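Side-chain contacts in SAM-dependent O-methyltransferase (Thermotoga maritima, PDB 1O54), which probably methylates N1 of adenosine 58 in tRNA, with S-adenosyl-L-methionine as the methyl donor: residues 147-150 against 151-154; 155-158 against 159-162. All coordinates share one frame; numbering follows the deposited sequence.

In the fold
Both contacts belong to one helix, 147-159, and follow each other directly along the chain, their centres 11 Å apart. Contact 1 (147-150 against 151-154) is the opening part of the helix, entered from strand 139-143 past Glu144, a predicted S-adenosyl-L-methionine ligand. Contact 2 (155-158 against 159-162) is its last turn and the loop that leads to strand 166-169. Together they span the helical arm of a beta-alpha-beta crossover between parallel neighbours in the large mixed sheet of the class I methyltransferase domain. Contact 1 thus lies at the end of the helix near the predicted cofactor site, while contact 2 lies where the helix ends, next to helix 125-134.

Contact 1 (147-150 against 151-154); sequences EEFA and KLAE
With chi1 at 174° and the rest of its chain extended, Glu147 sends its carboxylate out alongside Lys151. The two side chains run next to each other, pointing the same way, one helical turn apart. Carboxylate meets methylene here: Glu147 OE2 lies 3.2 Å from Lys151 CE. A bend at the last torsion, chi4 -98°, leaves the ammonium farther off, with Glu147 OE2 and Lys151 NZ 4.3 Å apart. That is too long for a salt bridge, but the opposite charges probably still attract weakly. Nearer the backbone, Lys151 CG rests 3.4 Å from Glu147 O, the same carbonyl that accepts the Lys151 N-H.

Elsewhere round the helix, Leu152 turns CD2 obliquely to the ring of Phe149, 4.4 Å from Phe149 CD1, a loose apolar touch. The Phe149 ring also meets Thr93 and Glu144 and has Arg146 as a cation-pi partner. Ala150 and Ala153 are buried: Ala150 packs on Ile168 and Val170, and Ala153 on Val121.

Four consecutive i to i+4 backbone bonds tie the segments together. The straightest runs from Ala153 N to Phe149 O, 2.9 Å with an N-H...O angle of 172°; Lys151, Leu152 and Glu154 make the others, to Glu147, Glu148 and Ala150. The result is an amphipathic opening to helix 147-159, its alanines turned inward and its Glu147-Lys151 pair outward, as suits the helix of a beta-alpha-beta crossover in a Rossmann-like methyltransferase, where the acidic residue just after the strand leading in, here Glu144, is predicted to bind S-adenosyl-L-methionine.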
loop_
_atom_site.group_PDB
_atom_site.type_symbol
_atom_site.label_atom_id
_atom_site.label_comp_id
_atom_site.label_asym_id
_atom_site.label_seq_id
_atom_site.Cartn_x
_atom_site.Cartn_y
_atom_site.Cartn_z
ATOM N N GLU A 147 14.262 25.757 24.193
ATOM C CA GLU A 147 15.552 25.469 24.831
ATOM C C GLU A 147 15.721 24.000 25.198
ATOM O O GLU A 147 16.804 23.424 25.029
ATOM C CB GLU A 147 15.748 26.343 26.100
ATOM C CG GLU A 147 16.998 25.978 26.889
ATOM C CD GLU A 147 17.289 26.934 28.041
ATOM O OE1 GLU A 147 16.425 27.781 28.342
ATOM O OE2 GLU A 147 18.391 26.824 28.637
ATOM N N GLU A 148 14.674 23.384 25.746
ATOM C CA GLU A 148 14.800 21.974 26.146
ATOM C C GLU A 148 15.125 21.056 24.962
ATOM O O GLU A 148 15.925 20.134 25.096
ATOM C CB GLU A 148 13.579 21.475 26.932
ATOM C CG GLU A 148 12.268 21.324 26.184
ATOM C CD GLU A 148 11.268 20.476 26.967
ATOM O OE1 GLU A 148 10.919 19.359 26.517
ATOM O OE2 GLU A 148 10.859 20.902 28.065
ATOM N N PHE A 149 14.524 21.325 23.818
ATOM C CA PHE A 149 14.846 20.535 22.611
ATOM C C PHE A 149 16.185 20.954 21.999
ATOM O O PHE A 149 16.899 20.115 21.473
ATOM C CB PHE A 149 13.724 20.606 21.583
ATOM C CG PHE A 149 12.494 19.868 22.007
ATOM C CD1 PHE A 149 12.423 18.486 21.902
ATOM C CD2 PHE A 149 11.435 20.547 22.579
ATOM C CE1 PHE A 149 11.277 17.799 22.347
ATOM C CE2 PHE A 149 10.295 19.857 23.030
ATOM C CZ PHE A 149 10.226 18.503 22.901
ATOM N N ALA A 150 16.550 22.238 22.069
ATOM C CA ALA A 150 17.874 22.641 21.600
ATOM C C ALA A 150 18.946 21.848 22.340
ATOM O O ALA A 150 19.899 21.360 21.755
ATOM C CB ALA A 150 18.089 24.122 21.750
ATOM N N LYS A 151 18.753 21.675 23.643
ATOM C CA LYS A 151 19.763 20.994 24.460
ATOM C C LYS A 151 19.707 19.486 24.245
ATOM O O LYS A 151 20.750 18.830 24.204
ATOM C CB LYS A 151 19.638 21.420 25.940
ATOM C CG LYS A 151 20.011 22.918 26.144
ATOM C CD LYS A 151 20.227 23.319 27.577
ATOM C CE LYS A 151 20.701 24.798 27.725
ATOM N NZ LYS A 151 22.181 24.963 27.902
ATOM N N LEU A 152 18.516 18.932 24.064
ATOM C CA LEU A 152 18.416 17.489 23.717
ATOM C C LEU A 152 19.109 17.152 22.396
ATOM O O LEU A 152 19.915 16.221 22.285
ATOM C CB LEU A 152 16.947 17.062 23.646
ATOM C CG LEU A 152 16.645 15.604 23.246
ATOM C CD1 LEU A 152 17.406 14.593 24.105
ATOM C CD2 LEU A 152 15.150 15.348 23.295
ATOM N N ALA A 153 18.814 17.943 21.382
ATOM C CA ALA A 153 19.473 17.785 20.107
ATOM C C ALA A 153 20.977 17.963 20.184
ATOM O O ALA A 153 21.735 17.217 19.570
ATOM C CB ALA A 153 18.860 18.739 19.123
ATOM N N GLU A 154 21.444 18.952 20.939
ATOM C CA GLU A 154 22.858 19.152 21.096
ATOM C C GLU A 154 23.459 17.871 21.702
ATOM O O GLU A 154 24.483 17.380 21.227
ATOM C CB GLU A 154 23.127 20.372 21.985
ATOM C CG GLU A 154 24.579 20.632 22.224
ATOM C CD GLU A 154 24.796 21.766 23.219
ATOM O OE1 GLU A 154 24.056 21.873 24.227
ATOM O OE2 GLU A 154 25.732 22.501 22.995
#

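Contact 2 (155-158 against 159-162); sequences SNLT and KWGL
Lys159 stretches its whole side chain back along Ser155, touching it directly with carbon and reaching its hydroxyl through a water. The lysine chain passes Ser155 O, with Lys159 CG 3.3 Å from that oxygen, and lays CE against Ser155 OG. Its ammonium then gives a hydrogen bond to water 1, Lys159 NZ to the water oxygen 2.8 Å. The same water donates to Asn156 OD1 and is hydrogen-bonded to Ser155 OG, so one solvent molecule gathers three polar ends.

Leu157 carries the end of the helix, a Schellman motif. Gly161, with positive phi, turns the chain so that Leu162 N reaches back to Leu157 O, 2.9 Å away, while Gly161 N bonds to Thr158 O from above the carbonyl plane. The reversal also brings Leu162 across Leu157 at about a right angle, with Leu157 CD2 4.2 Å from Leu162 CB. Leu157, Trp160 and Leu162 all rest on Ala128 of helix 125-134, and Leu162 also touches Arg132.

Asn156 meets Trp160 with its carbon side. Asn156 CB stands over the six-membered ring of Trp160, 3.7 Å from the ring centroid and 14° off the normal, a CH-pi contact. With CG anti to the carbonyl carbon, chi1 -73°, the asparagine side chain runs beside the indole, pointing the same way. Amide and ring planes are 10° apart. The peptide oxygen Asn156 O sits above that face too, toward the rim, while accepting the Trp160 N-H. A serine in place of Trp160 would probably uncover Asn156 CB and leave its amide less firmly held in orientation, besides leaving Glu85 without a weak partner. Beyond the pair, Asn156 ND2 bonds to Ser123 O, and the indole NE1 has that weak bond to Glu85 OE1.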
loop_
_atom_site.group_PDB
_atom_site.type_symbol
_atom_site.label_atom_id
_atom_site.label_comp_id
_atom_site.label_asym_id
_atom_site.label_seq_id
_atom_site.Cartn_x
_atom_site.Cartn_y
_atom_site.Cartn_z
ATOM N N SER A 155 22.814 17.343 22.733
ATOM C CA SER A 155 23.321 16.135 23.425
ATOM C C SER A 155 23.355 14.928 22.473
ATOM O O SER A 155 24.388 14.270 22.326
ATOM C CB SER A 155 22.448 15.785 24.628
ATOM O OG SER A 155 22.942 14.587 25.253
ATOM N N ASN A 156 22.240 14.694 21.793
ATOM C CA ASN A 156 22.154 13.593 20.806
ATOM C C ASN A 156 23.171 13.720 19.691
ATOM O O ASN A 156 23.918 12.779 19.413
ATOM C CB ASN A 156 20.743 13.507 20.229
ATOM C CG ASN A 156 19.725 12.935 21.197
ATOM O OD1 ASN A 156 20.078 12.235 22.160
ATOM N ND2 ASN A 156 18.450 13.238 20.961
ATOM N N LEU A 157 23.206 14.882 19.010
ATOM C CA LEU A 157 24.162 15.101 17.938
ATOM C C LEU A 157 25.605 14.930 18.394
ATOM O O LEU A 157 26.425 14.473 17.638
ATOM C CB LEU A 157 23.960 16.463 17.253
ATOM C CG LEU A 157 22.636 16.541 16.489
ATOM C CD1 LEU A 157 22.253 18.010 16.284
ATOM C CD2 LEU A 157 22.655 15.847 15.136
ATOM N N THR A 158 25.911 15.316 19.627
ATOM C CA THR A 158 27.268 15.132 20.159
ATOM C C THR A 158 27.607 13.621 20.298
ATOM O O THR A 158 28.652 13.147 19.809
ATOM C CB THR A 158 27.395 15.877 21.499
ATOM O OG1 THR A 158 27.244 17.296 21.277
ATOM C CG2 THR A 158 28.774 15.707 22.084
ATOM N N LYS A 159 26.692 12.890 20.919
ATOM C CA LYS A 159 26.799 11.437 21.091
ATOM C C LYS A 159 26.934 10.744 19.731
ATOM O O LYS A 159 27.640 9.752 19.622
ATOM C CB LYS A 159 25.572 10.871 21.820
ATOM C CG LYS A 159 25.398 11.252 23.280
ATOM C CD LYS A 159 24.070 10.687 23.829
ATOM C CE LYS A 159 23.818 11.074 25.301
ATOM N NZ LYS A 159 22.439 10.694 25.770
ATOM N N TRP A 160 26.277 11.285 18.693
ATOM C CA TRP A 160 26.216 10.636 17.392
ATOM C C TRP A 160 27.338 11.090 16.463
ATOM O O TRP A 160 27.364 10.689 15.296
ATOM C CB TRP A 160 24.846 10.837 16.709
ATOM C CG TRP A 160 23.682 10.345 17.490
ATOM C CD1 TRP A 160 23.688 9.405 18.505
ATOM C CD2 TRP A 160 22.332 10.778 17.364
ATOM N NE1 TRP A 160 22.423 9.244 19.011
ATOM C CE2 TRP A 160 21.565 10.080 18.328
ATOM C CE3 TRP A 160 21.677 11.716 16.539
ATOM C CZ2 TRP A 160 20.193 10.270 18.485
ATOM C CZ3 TRP A 160 20.302 11.906 16.702
ATOM C CH2 TRP A 160 19.579 11.184 17.657
ATOM N N GLY A 161 28.249 11.925 16.979
ATOM C CA GLY A 161 29.450 12.344 16.247
ATOM C C GLY A 161 29.214 13.359 15.147
ATOM O O GLY A 161 29.997 13.468 14.190
ATOM N N LEU A 162 28.144 14.118 15.295
ATOM C CA LEU A 162 27.698 15.037 14.247
ATOM C C LEU A 162 27.590 16.513 14.662
ATOM O O LEU A 162 27.346 17.391 13.826
ATOM C CB LEU A 162 26.355 14.544 13.748
ATOM C CG LEU A 162 26.429 13.185 13.025
ATOM C CD1 LEU A 162 25.008 12.609 12.926
ATOM C CD2 LEU A 162 27.083 13.329 11.670
HETATM O O HOH W 1 20.919 12.801 24.719
#